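Local coordinates for mandelate racemase/muconate lactonizing enzyme family protein (Azoarcus sp., PDB 2QDE) that is of unknown function but has the two-domain fold of the enolase superfamily and holds a barium ion in its barrel domain, at residues 63-68 and 100-105; 75-80 and 94-99; 211-216 and 239-244; 170-175 and 206-211. All blocks are in the same frame, centred on the assembly; numbering follows the deposited sequence.

How the interactions relate
The four contacts form two pairs, one in each domain. Interactions 1 and 2 share helix 62-78 of the N-terminal domain; their centres are about 11 Å apart, and interaction 2 is nested within the loop that interaction 1 closes. Lys104 joins them through a salt bridge from NZ to Asp94 OD1 of 2.8 Å. Interactions 3 and 4 belong to the barrel, share Ala211 on helix 202-212 and also have centres about 11 Å apart, with Val239 packed on Leu206 and Ile209. Between the pairs, centres are about 36 to 44 Å apart. The barium ligands are Asp195, Asn197, Glu221 and Asp246; segment 239-244 leads directly toward the last.

Interaction 1 of 4, residues 63-68 and 100-105; sequences DSITSM and NNQAKA
In the helical layer of the N-terminal domain, a helix-helix contact brings Ile65 and Met68 of helix 62-78 against Asn100, Gln102 and Ala103 at the start of helix 101-119. The backbones come close at the centre, where the CA atoms of Ile65 and Ala103 are 4.8 Å apart, a close approach consistent with the small alanine side chain at that point. Its CB sits 3.9 Å from Ile65 CG2, the branch that lies anti to the isoleucine's own backbone N.

The other branch of Ile65 reaches over to the side chain of Gln102, at an angle to it, and its CD1 ends 3.8 Å from Gln102 CG. The glutamine chain runs extended past this methyl, presenting CG, CD and OE1 to it, while its amide finds its main polar partner at Ala50. Nearby, Glu60 OE2 accepts a bond from the Gln102 backbone N, in the first turn of the helix.

Asn100 occupies the N-cap position, yet its side chain makes no capping bond. ND2 is instead held by Arg98 O and by Gly59 O of the second subunit, which fixes the buried amide from two sources. On the opposite face of helix 62-78 from Thr66, which touches Val34 of the sheet, Met68 leaves with CG anti to its N (chi1 -168°) and then bends at both following torsions. That fold lays the thioether chain across the asparagine at about a right angle: Met68 CB is 4.0 Å from Asn100 OD1, and the terminal methyl CE is 3.9 Å from Asn100 ND2.

Interaction 2 of 4, residues 75-80 and 94-99; sequences PKVLLG and DILTRD
Apolar touch is what joins Lys76 and Val77 to Leu96, and all of it passes through one methyl group. Leu96 CD2 lies 4.0 Å from Lys76 CB and 4.2 Å from Val77 CG2, at the ends of two consecutive helices, 62-78 and 86-96, of the N-terminal domain. With the CA atoms of Lys76 and Leu96 still 8.6 Å apart, the leucine has to span the gap. A chi1 of 177° sets its CG on the far side of CB from the backbone N, which throws the branched end toward the other helix. The valine and leucine side chains run antiparallel alongside each other, and the valine also packs on Ile89 and Arg92, while Leu96 rests on Phe73. Lys76 contributes only the base of its side chain; beyond CB the chain bends.

Hydrogen bonds do not cross between the segments. The polar tie of Leu96 leads to another chain: its O receives Ser55 OG of the second subunit.

A charged pair lies within segment 94-99, where Arg98 NH1 and Asp99 OD2 form a long salt bridge of 3.6 Å; Asp99 OD1 lies in the guanidinium plane, at its edge. Arg98 also bonds to the second subunit through its backbone.

Backbone shape matters on the other side: helix 62-78 ends in a wider pi-type turn over 75-78, from which Lys76 and Val77 both point toward Leu96. Resting on dispersion around a single leucine methyl, the contact carries no directional bond of its own, so it probably leaves the two helix ends some freedom to shift.

Interaction 3 of 4, residues 211-216 and 239-244; sequences ALEKYN and VATPIY
The flat group that crosses this contact is the carboxylate of Glu213, whose OE2 accepts a weak hydrogen bond of 3.3 Å from the backbone N of Ala240. The N-H points almost straight at the oxygen (175°), and the nitrogen lies nearly in line with the CD-OE2 bond. The same oxygen is 4.0 Å from both Val239 CB and Ala240 CB, which flank the amide it reaches. Two residues on from Glu213, the ring of Tyr215 has Lys214 CG over the centre of one face, 3.7 Å above the plane; the tyrosine also packs on Ile176, Val179 and Ala180 of helix 172-186. The Tyr244 ring is in a cation-pi pair with Lys219.

The reach of Glu213 follows from its torsions. CG stands anti to the carbonyl carbon (chi1 -63°) and the chain runs extended beyond it, so that the acid end arrives at the loop while the methylene CG passes 3.9 Å from Thr241 OG1. These two side chains are angled across one another, and Thr241 additionally rests on Ile209. A single weak bond holds the carboxylate of Glu213, a partly exposed residue, only lightly to this loop.

The loop has other ties: Ala240 O receives Arg210 NH1 of the third subunit, and Val239 O receives Lys238 NZ of the same subunit. Segment 211-216 runs off the end of helix 202-212, while residues 239-244 make up the loop leading into strand 243-245 together with its first residues. This is the alpha-to-beta side of a (beta/alpha) barrel, at the end of the strands away from Asp246, the metal ligand that follows strand 243-245.

Interaction 4 of 4, residues 170-175 and 206-211; sequences GPLKAD and LTTIRA
Helix 202-212 meets Leu172 mainly through Thr208, with Ala211 one turn further on. Leu206, at the start of the segment, faces elsewhere: its CD1 lies 3.5 Å above the guanidinium plane of Arg210, offset toward the rim, and its side chain packs on Val239. Thr207 borders the contact more loosely.

Thr208 bears the main load. Leu172 CD1 nestles against both of its branches, 3.6 Å from OG1 and 3.8 Å from CG2. With CG swung opposite the backbone N (chi1 176°), the leucine extends out to the threonine, and the two side chains point past one another from their two helices. Thr208 OG1 bonds to Gln204 O one turn back and shares a hydrogen bond of 3.1 Å with a water, which donates to Asp175 OD2 at 3.1 Å, a bridge between neighbouring helices on the outside of the (beta/alpha) barrel. Leu172 opens helix 172-186, with Pro171, preceded by a cis peptide bond, at its N-cap.

Ile209 turns to Val239, Thr241 and Ile243. Arg210 reaches away, donating to Lys238 O and to Ala240 O of the fourth subunit. Ala211 closes the segment with its CB 4.5 Å from Leu172 CD1.

Interaction 1 of 4, residues 63-68 and 100-105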
loop_
_atom_site.group_PDB
_atom_site.type_symbol
_atom_site.label_atom_id
_atom_site.label_comp_id
_atom_site.label_asym_id
_atom_site.label_seq_id
_atom_site.Cartn_x
_atom_site.Cartn_y
_atom_site.Cartn_z
ATOM N N ASP A 63 -44.062 7.812 3.909
ATOM C CA ASP A 63 -44.567 6.557 3.362
ATOM C C ASP A 63 -43.527 5.433 3.386
ATOM O O ASP A 63 -43.877 4.280 3.637
ATOM C CB ASP A 63 -45.131 6.779 1.946
ATOM C CG ASP A 63 -46.423 7.614 1.954
ATOM O OD1 ASP A 63 -46.987 7.829 3.052
ATOM O OD2 ASP A 63 -46.884 8.051 0.871
ATOM N N SER A 64 -42.252 5.765 3.151
ATOM C CA SER A 64 -41.172 4.770 3.197
ATOM C C SER A 64 -41.173 4.092 4.551
ATOM O O SER A 64 -41.255 2.875 4.668
ATOM C CB SER A 64 -39.792 5.423 3.049
ATOM O OG SER A 64 -39.597 5.916 1.755
ATOM N N ILE A 65 -41.041 4.916 5.578
ATOM C CA ILE A 65 -40.994 4.442 6.946
ATOM C C ILE A 65 -42.263 3.690 7.340
ATOM O O ILE A 65 -42.199 2.619 7.948
ATOM C CB ILE A 65 -40.763 5.629 7.899
ATOM C CG1 ILE A 65 -39.438 6.313 7.536
ATOM C CG2 ILE A 65 -40.761 5.150 9.350
ATOM C CD1 ILE A 65 -39.223 7.661 8.204
ATOM N N THR A 66 -43.415 4.242 6.976
ATOM C CA THR A 66 -44.675 3.612 7.320
ATOM C C THR A 66 -44.807 2.230 6.703
ATOM O O THR A 66 -45.213 1.282 7.373
ATOM C CB THR A 66 -45.872 4.486 6.894
ATOM O OG1 THR A 66 -45.843 5.720 7.625
ATOM C CG2 THR A 66 -47.190 3.764 7.178
ATOM N N SER A 67 -44.451 2.104 5.431
ATOM C CA SER A 67 -44.563 0.816 4.772
ATOM C C SER A 67 -43.555 -0.198 5.301
ATOM O O SER A 67 -43.918 -1.332 5.615
ATOM C CB SER A 67 -44.389 0.967 3.264
ATOM O OG SER A 67 -44.551 -0.290 2.635
ATOM N N MET A 68 -42.290 0.195 5.413
ATOM C CA MET A 68 -41.304 -0.760 5.894
ATOM C C MET A 68 -41.647 -1.250 7.295
ATOM O O MET A 68 -41.543 -2.439 7.578
ATOM C CB MET A 68 -39.894 -0.163 5.877
ATOM C CG MET A 68 -38.798 -1.214 6.090
ATOM S SD MET A 68 -38.892 -2.589 4.909
ATOM C CE MET A 68 -38.552 -1.768 3.416
ATOM N N ASN A 100 -32.816 1.957 4.864
ATOM C CA ASN A 100 -33.980 2.284 5.701
ATOM C C ASN A 100 -33.573 2.556 7.145
ATOM O O ASN A 100 -34.315 2.249 8.079
ATOM C CB ASN A 100 -34.996 1.136 5.679
ATOM C CG ASN A 100 -35.739 1.048 4.370
ATOM O OD1 ASN A 100 -36.779 1.684 4.186
ATOM N ND2 ASN A 100 -35.199 0.271 3.438
ATOM N N ASN A 101 -32.397 3.145 7.316
ATOM C CA ASN A 101 -31.862 3.447 8.638
ATOM C C ASN A 101 -32.797 4.243 9.546
ATOM O O ASN A 101 -32.888 3.947 10.734
ATOM C CB ASN A 101 -30.530 4.191 8.498
ATOM C CG ASN A 101 -29.483 3.368 7.775
ATOM O OD1 ASN A 101 -29.757 2.779 6.728
ATOM N ND2 ASN A 101 -28.277 3.325 8.325
ATOM N N GLN A 102 -33.487 5.244 9.001
ATOM C CA GLN A 102 -34.382 6.057 9.826
ATOM C C GLN A 102 -35.586 5.264 10.335
ATOM O O GLN A 102 -36.030 5.459 11.469
ATOM C CB GLN A 102 -34.846 7.287 9.050
ATOM C CG GLN A 102 -35.786 8.207 9.822
ATOM C CD GLN A 102 -35.962 9.553 9.142
ATOM O OE1 GLN A 102 -35.849 9.658 7.926
ATOM N NE2 GLN A 102 -36.251 10.588 9.926
ATOM N N ALA A 103 -36.105 4.374 9.493
ATOM C CA ALA A 103 -37.240 3.532 9.862
ATOM C C ALA A 103 -36.790 2.575 10.967
ATOM O O ALA A 103 -37.495 2.379 11.958
ATOM C CB ALA A 103 -37.726 2.748 8.653
ATOM N N LYS A 104 -35.610 1.988 10.787
ATOM C CA LYS A 104 -35.058 1.064 11.775
ATOM C C LYS A 104 -34.804 1.806 13.086
ATOM O O LYS A 104 -35.099 1.294 14.169
ATOM C CB LYS A 104 -33.739 0.461 11.279
ATOM C CG LYS A 104 -33.860 -0.472 10.082
ATOM C CD LYS A 104 -32.474 -0.843 9.550
ATOM C CE LYS A 104 -32.552 -1.864 8.428
ATOM N NZ LYS A 104 -31.238 -2.066 7.759
ATOM N N ALA A 105 -34.261 3.014 12.982
ATOM C CA ALA A 105 -33.966 3.821 14.159
ATOM C C ALA A 105 -35.238 4.089 14.957
ATOM O O ALA A 105 -35.246 3.998 16.180
ATOM C CB ALA A 105 -33.330 5.139 13.746
#

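Interaction 2 of 4, residues 75-80 and 94-99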
loop_
_atom_site.group_PDB
_atom_site.type_symbol
_atom_site.label_atom_id
_atom_site.label_comp_id
_atom_site.label_asym_id
_atom_site.label_seq_id
_atom_site.Cartn_x
_atom_site.Cartn_y
_atom_site.Cartn_z
ATOM N N PRO A 75 -45.075 -7.468 10.878
ATOM C CA PRO A 75 -45.427 -8.891 10.839
ATOM C C PRO A 75 -44.246 -9.853 10.965
ATOM O O PRO A 75 -44.332 -10.872 11.651
ATOM C CB PRO A 75 -46.151 -9.030 9.497
ATOM C CG PRO A 75 -45.448 -8.024 8.641
ATOM C CD PRO A 75 -45.307 -6.833 9.567
ATOM N N LYS A 76 -43.135 -9.519 10.325
ATOM C CA LYS A 76 -41.975 -10.395 10.348
ATOM C C LYS A 76 -41.078 -10.369 11.581
ATOM O O LYS A 76 -40.453 -11.377 11.901
ATOM C CB LYS A 76 -41.115 -10.137 9.108
ATOM C CG LYS A 76 -41.810 -10.454 7.793
ATOM C CD LYS A 76 -42.190 -11.926 7.714
ATOM C CE LYS A 76 -42.836 -12.253 6.378
ATOM N NZ LYS A 76 -41.908 -11.947 5.253
ATOM N N VAL A 77 -41.023 -9.249 12.292
ATOM C CA VAL A 77 -40.124 -9.180 13.441
ATOM C C VAL A 77 -40.680 -8.699 14.769
ATOM O O VAL A 77 -40.317 -9.232 15.816
ATOM C CB VAL A 77 -38.898 -8.283 13.115
ATOM C CG1 VAL A 77 -37.898 -8.326 14.259
ATOM C CG2 VAL A 77 -38.247 -8.737 11.828
ATOM N N LEU A 78 -41.548 -7.696 14.727
ATOM C CA LEU A 78 -42.092 -7.090 15.943
ATOM C C LEU A 78 -43.296 -7.744 16.638
ATOM O O LEU A 78 -43.259 -7.996 17.843
ATOM C CB LEU A 78 -42.413 -5.614 15.666
ATOM C CG LEU A 78 -41.252 -4.734 15.178
ATOM C CD1 LEU A 78 -41.757 -3.340 14.862
ATOM C CD2 LEU A 78 -40.151 -4.686 16.237
ATOM N N LEU A 79 -44.362 -8.004 15.887
ATOM C CA LEU A 79 -45.567 -8.596 16.464
ATOM C C LEU A 79 -45.319 -9.954 17.113
ATOM O O LEU A 79 -44.738 -10.854 16.504
ATOM C CB LEU A 79 -46.659 -8.694 15.396
ATOM C CG LEU A 79 -47.217 -7.323 15.006
ATOM C CD1 LEU A 79 -48.047 -7.417 13.740
ATOM C CD2 LEU A 79 -48.039 -6.771 16.160
ATOM N N GLY A 80 -45.754 -10.082 18.365
ATOM C CA GLY A 80 -45.576 -11.325 19.093
ATOM C C GLY A 80 -44.201 -11.474 19.725
ATOM O O GLY A 80 -43.928 -12.467 20.401
ATOM N N ASP A 94 -31.986 -5.795 10.151
ATOM C CA ASP A 94 -30.867 -5.615 9.224
ATOM C C ASP A 94 -30.755 -6.733 8.183
ATOM O O ASP A 94 -30.345 -6.496 7.045
ATOM C CB ASP A 94 -29.543 -5.496 9.986
ATOM C CG ASP A 94 -29.314 -4.099 10.553
ATOM O OD1 ASP A 94 -29.905 -3.126 10.023
ATOM O OD2 ASP A 94 -28.526 -3.973 11.519
ATOM N N ILE A 95 -31.107 -7.954 8.561
ATOM C CA ILE A 95 -31.046 -9.055 7.612
ATOM C C ILE A 95 -32.231 -8.933 6.655
ATOM O O ILE A 95 -32.113 -9.192 5.455
ATOM C CB ILE A 95 -31.123 -10.416 8.323
ATOM C CG1 ILE A 95 -29.897 -10.599 9.225
ATOM C CG2 ILE A 95 -31.196 -11.546 7.293
ATOM C CD1 ILE A 95 -28.590 -10.663 8.471
ATOM N N LEU A 96 -33.368 -8.515 7.195
ATOM C CA LEU A 96 -34.587 -8.378 6.404
ATOM C C LEU A 96 -34.593 -7.204 5.433
ATOM O O LEU A 96 -35.103 -7.321 4.325
ATOM C CB LEU A 96 -35.798 -8.246 7.333
ATOM C CG LEU A 96 -37.176 -8.012 6.703
ATOM C CD1 LEU A 96 -37.601 -9.241 5.902
ATOM C CD2 LEU A 96 -38.193 -7.721 7.803
ATOM N N THR A 97 -34.016 -6.079 5.850
ATOM C CA THR A 97 -34.033 -4.880 5.027
ATOM C C THR A 97 -32.708 -4.148 4.811
ATOM O O THR A 97 -31.937 -3.926 5.750
ATOM C CB THR A 97 -35.030 -3.859 5.613
ATOM O OG1 THR A 97 -36.340 -4.436 5.646
ATOM C CG2 THR A 97 -35.063 -2.592 4.772
ATOM N N ARG A 98 -32.484 -3.758 3.559
ATOM C CA ARG A 98 -31.302 -3.006 3.148
ATOM C C ARG A 98 -31.633 -1.534 3.422
ATOM O O ARG A 98 -32.771 -1.102 3.196
ATOM C CB ARG A 98 -31.066 -3.199 1.649
ATOM C CG ARG A 98 -29.800 -2.560 1.104
ATOM C CD ARG A 98 -29.915 -2.355 -0.398
ATOM N NE ARG A 98 -28.699 -2.749 -1.108
ATOM C CZ ARG A 98 -27.506 -2.187 -0.928
ATOM N NH1 ARG A 98 -27.357 -1.192 -0.060
ATOM N NH2 ARG A 98 -26.459 -2.633 -1.609
ATOM N N ASP A 99 -30.650 -0.770 3.893
ATOM C CA ASP A 99 -30.844 0.652 4.191
ATOM C C ASP A 99 -32.043 0.902 5.122
ATOM O O ASP A 99 -32.250 0.153 6.072
ATOM C CB ASP A 99 -31.003 1.456 2.891
ATOM C CG ASP A 99 -29.795 1.336 1.974
ATOM O OD1 ASP A 99 -28.655 1.450 2.469
ATOM O OD2 ASP A 99 -29.977 1.139 0.757
#

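Interaction 3 of 4, residues 211-216 and 239-244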
loop_
_atom_site.group_PDB
_atom_site.type_symbol
_atom_site.label_atom_id
_atom_site.label_comp_id
_atom_site.label_asym_id
_atom_site.label_seq_id
_atom_site.Cartn_x
_atom_site.Cartn_y
_atom_site.Cartn_z
ATOM N N ALA A 211 -10.098 29.952 0.175
ATOM C CA ALA A 211 -10.599 31.317 0.234
ATOM C C ALA A 211 -11.099 31.646 1.640
ATOM O O ALA A 211 -11.190 32.811 2.016
ATOM C CB ALA A 211 -11.724 31.503 -0.777
ATOM N N LEU A 212 -11.411 30.615 2.417
ATOM C CA LEU A 212 -11.922 30.810 3.768
ATOM C C LEU A 212 -10.886 30.643 4.877
ATOM O O LEU A 212 -11.177 30.928 6.039
ATOM C CB LEU A 212 -13.081 29.847 4.033
ATOM C CG LEU A 212 -14.330 29.987 3.150
ATOM C CD1 LEU A 212 -15.355 28.926 3.539
ATOM C CD2 LEU A 212 -14.918 31.386 3.317
ATOM N N GLU A 213 -9.686 30.187 4.533
ATOM C CA GLU A 213 -8.655 29.971 5.542
ATOM C C GLU A 213 -8.340 31.187 6.410
ATOM O O GLU A 213 -8.009 31.034 7.582
ATOM C CB GLU A 213 -7.370 29.429 4.888
ATOM C CG GLU A 213 -7.578 28.054 4.232
ATOM C CD GLU A 213 -6.309 27.430 3.665
ATOM O OE1 GLU A 213 -5.504 28.161 3.047
ATOM O OE2 GLU A 213 -6.128 26.197 3.824
ATOM N N LYS A 214 -8.462 32.390 5.860
ATOM C CA LYS A 214 -8.164 33.588 6.640
ATOM C C LYS A 214 -9.166 33.817 7.779
ATOM O O LYS A 214 -8.908 34.618 8.693
ATOM C CB LYS A 214 -8.118 34.822 5.728
ATOM C CG LYS A 214 -9.464 35.287 5.198
ATOM C CD LYS A 214 -9.273 36.460 4.243
ATOM C CE LYS A 214 -8.534 36.011 2.987
ATOM N NZ LYS A 214 -7.955 37.148 2.199
ATOM N N TYR A 215 -10.294 33.108 7.737
ATOM C CA TYR A 215 -11.311 33.253 8.774
ATOM C C TYR A 215 -11.168 32.245 9.911
ATOM O O TYR A 215 -11.938 32.267 10.869
ATOM C CB TYR A 215 -12.705 33.169 8.148
ATOM C CG TYR A 215 -12.920 34.239 7.107
ATOM C CD1 TYR A 215 -12.887 35.588 7.456
ATOM C CD2 TYR A 215 -13.101 33.910 5.766
ATOM C CE1 TYR A 215 -13.022 36.588 6.500
ATOM C CE2 TYR A 215 -13.240 34.905 4.792
ATOM C CZ TYR A 215 -13.197 36.241 5.172
ATOM O OH TYR A 215 -13.324 37.229 4.221
ATOM N N ASN A 216 -10.173 31.370 9.798
ATOM C CA ASN A 216 -9.881 30.357 10.815
ATOM C C ASN A 216 -11.047 29.516 11.310
ATOM O O ASN A 216 -11.258 29.387 12.511
ATOM C CB ASN A 216 -9.205 31.007 12.022
ATOM C CG ASN A 216 -7.876 31.620 11.673
ATOM O OD1 ASN A 216 -7.801 32.530 10.843
ATOM N ND2 ASN A 216 -6.810 31.127 12.300
ATOM N N VAL A 239 -5.435 21.265 2.011
ATOM C CA VAL A 239 -5.908 22.346 2.874
ATOM C C VAL A 239 -5.543 22.121 4.334
ATOM O O VAL A 239 -5.389 20.987 4.784
ATOM C CB VAL A 239 -7.449 22.531 2.788
ATOM C CG1 VAL A 239 -7.858 22.800 1.354
ATOM C CG2 VAL A 239 -8.163 21.305 3.338
ATOM N N ALA A 240 -5.435 23.214 5.079
ATOM C CA ALA A 240 -5.080 23.137 6.487
ATOM C C ALA A 240 -6.291 22.888 7.373
ATOM O O ALA A 240 -6.216 22.150 8.355
ATOM C CB ALA A 240 -4.389 24.427 6.914
ATOM N N THR A 241 -7.407 23.515 7.015
ATOM C CA THR A 241 -8.645 23.412 7.780
ATOM C C THR A 241 -9.109 21.973 7.973
ATOM O O THR A 241 -9.192 21.205 7.018
ATOM C CB THR A 241 -9.769 24.211 7.095
ATOM O OG1 THR A 241 -9.268 25.497 6.714
ATOM C CG2 THR A 241 -10.952 24.387 8.043
ATOM N N PRO A 242 -9.428 21.596 9.220
ATOM C CA PRO A 242 -9.886 20.235 9.512
ATOM C C PRO A 242 -11.116 19.899 8.677
ATOM O O PRO A 242 -11.970 20.751 8.466
ATOM C CB PRO A 242 -10.212 20.288 11.003
ATOM C CG PRO A 242 -9.283 21.348 11.518
ATOM C CD PRO A 242 -9.378 22.406 10.448
ATOM N N ILE A 243 -11.188 18.660 8.203
ATOM C CA ILE A 243 -12.305 18.198 7.395
ATOM C C ILE A 243 -13.056 17.112 8.170
ATOM O O ILE A 243 -12.486 16.062 8.474
ATOM C CB ILE A 243 -11.808 17.603 6.059
ATOM C CG1 ILE A 243 -10.937 18.624 5.313
ATOM C CG2 ILE A 243 -12.989 17.155 5.214
ATOM C CD1 ILE A 243 -11.653 19.909 4.943
ATOM N N TYR A 244 -14.323 17.371 8.491
ATOM C CA TYR A 244 -15.156 16.418 9.228
ATOM C C TYR A 244 -16.131 15.700 8.298
ATOM O O TYR A 244 -16.577 16.268 7.300
ATOM C CB TYR A 244 -15.950 17.135 10.325
ATOM C CG TYR A 244 -15.182 17.367 11.610
ATOM C CD1 TYR A 244 -13.864 17.836 11.595
ATOM C CD2 TYR A 244 -15.791 17.157 12.844
ATOM C CE1 TYR A 244 -13.176 18.092 12.783
ATOM C CE2 TYR A 244 -15.113 17.408 14.036
ATOM C CZ TYR A 244 -13.810 17.876 13.998
ATOM O OH TYR A 244 -13.151 18.120 15.179
#

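Interaction 4 of 4, residues 170-175 and 206-211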
loop_
_atom_site.group_PDB
_atom_site.type_symbol
_atom_site.label_atom_id
_atom_site.label_comp_id
_atom_site.label_asym_id
_atom_site.label_seq_id
_atom_site.Cartn_x
_atom_site.Cartn_y
_atom_site.Cartn_z
ATOM N N GLY A 170 -23.933 28.768 -1.086
ATOM C CA GLY A 170 -23.236 29.292 -2.246
ATOM C C GLY A 170 -24.087 30.373 -2.887
ATOM O O GLY A 170 -25.230 30.610 -2.465
ATOM N N PRO A 171 -23.574 31.065 -3.907
ATOM C CA PRO A 171 -22.259 30.936 -4.550
ATOM C C PRO A 171 -21.055 31.323 -3.681
ATOM O O PRO A 171 -21.207 31.701 -2.520
ATOM C CB PRO A 171 -22.398 31.825 -5.785
ATOM C CG PRO A 171 -23.370 32.879 -5.313
ATOM C CD PRO A 171 -24.406 32.066 -4.603
ATOM N N LEU A 172 -19.858 31.230 -4.254
ATOM C CA LEU A 172 -18.623 31.548 -3.535
ATOM C C LEU A 172 -18.636 32.890 -2.802
ATOM O O LEU A 172 -18.198 32.986 -1.654
ATOM C CB LEU A 172 -17.440 31.508 -4.505
ATOM C CG LEU A 172 -16.063 31.910 -3.963
ATOM C CD1 LEU A 172 -15.686 31.036 -2.762
ATOM C CD2 LEU A 172 -15.035 31.765 -5.082
ATOM N N LYS A 173 -19.128 33.928 -3.468
ATOM C CA LYS A 173 -19.189 35.256 -2.868
ATOM C C LYS A 173 -20.094 35.287 -1.644
ATOM O O LYS A 173 -19.771 35.927 -0.637
ATOM C CB LYS A 173 -19.686 36.269 -3.899
ATOM C CG LYS A 173 -18.762 36.408 -5.090
ATOM C CD LYS A 173 -17.534 37.254 -4.755
ATOM C CE LYS A 173 -17.893 38.743 -4.673
ATOM N NZ LYS A 173 -16.689 39.640 -4.637
ATOM N N ALA A 174 -21.230 34.600 -1.738
ATOM C CA ALA A 174 -22.196 34.541 -0.642
ATOM C C ALA A 174 -21.607 33.809 0.562
ATOM O O ALA A 174 -21.794 34.229 1.708
ATOM C CB ALA A 174 -23.465 33.844 -1.111
ATOM N N ASP A 175 -20.905 32.709 0.305
ATOM C CA ASP A 175 -20.279 31.946 1.382
ATOM C C ASP A 175 -19.227 32.815 2.076
ATOM O O ASP A 175 -19.193 32.893 3.306
ATOM C CB ASP A 175 -19.620 30.665 0.842
ATOM C CG ASP A 175 -20.639 29.616 0.388
ATOM O OD1 ASP A 175 -21.825 29.706 0.777
ATOM O OD2 ASP A 175 -20.247 28.686 -0.352
ATOM N N LEU A 206 -11.516 22.843 -2.920
ATOM C CA LEU A 206 -10.177 23.386 -2.780
ATOM C C LEU A 206 -10.182 24.923 -2.797
ATOM O O LEU A 206 -9.658 25.572 -1.889
ATOM C CB LEU A 206 -9.292 22.832 -3.903
ATOM C CG LEU A 206 -7.779 22.925 -3.729
ATOM C CD1 LEU A 206 -7.400 22.528 -2.310
ATOM C CD2 LEU A 206 -7.096 22.015 -4.744
ATOM N N THR A 207 -10.802 25.502 -3.822
ATOM C CA THR A 207 -10.859 26.953 -3.959
ATOM C C THR A 207 -11.567 27.682 -2.818
ATOM O O THR A 207 -11.051 28.656 -2.274
ATOM C CB THR A 207 -11.556 27.357 -5.268
ATOM O OG1 THR A 207 -10.867 26.765 -6.377
ATOM C CG2 THR A 207 -11.545 28.876 -5.429
ATOM N N THR A 208 -12.753 27.208 -2.462
ATOM C CA THR A 208 -13.520 27.849 -1.412
ATOM C C THR A 208 -12.865 27.716 -0.053
ATOM O O THR A 208 -12.762 28.693 0.681
ATOM C CB THR A 208 -14.942 27.285 -1.351
ATOM O OG1 THR A 208 -15.545 27.407 -2.642
ATOM C CG2 THR A 208 -15.785 28.056 -0.339
ATOM N N ILE A 209 -12.414 26.512 0.285
ATOM C CA ILE A 209 -11.777 26.307 1.577
ATOM C C ILE A 209 -10.552 27.200 1.707
ATOM O O ILE A 209 -10.330 27.810 2.750
ATOM C CB ILE A 209 -11.385 24.831 1.782
ATOM C CG1 ILE A 209 -12.654 23.971 1.790
ATOM C CG2 ILE A 209 -10.632 24.664 3.093
ATOM C CD1 ILE A 209 -12.406 22.493 1.888
ATOM N N ARG A 210 -9.759 27.287 0.646
ATOM C CA ARG A 210 -8.574 28.137 0.685
ATOM C C ARG A 210 -8.987 29.598 0.814
ATOM O O ARG A 210 -8.332 30.382 1.504
ATOM C CB ARG A 210 -7.714 27.918 -0.566
ATOM C CG ARG A 210 -6.985 26.570 -0.537
ATOM C CD ARG A 210 -6.060 26.370 -1.725
ATOM N NE ARG A 210 -5.175 25.229 -1.496
ATOM C CZ ARG A 210 -4.270 24.795 -2.365
ATOM N NH1 ARG A 210 -4.122 25.404 -3.531
ATOM N NH2 ARG A 210 -3.513 23.749 -2.067
ATOM N N ALA A 211 -10.098 29.952 0.175
ATOM C CA ALA A 211 -10.599 31.317 0.234
ATOM C C ALA A 211 -11.099 31.646 1.640
ATOM O O ALA A 211 -11.190 32.811 2.016
ATOM C CB ALA A 211 -11.724 31.503 -0.777
HETATM O O HOH W 1 -18.542 28.034 -2.906
#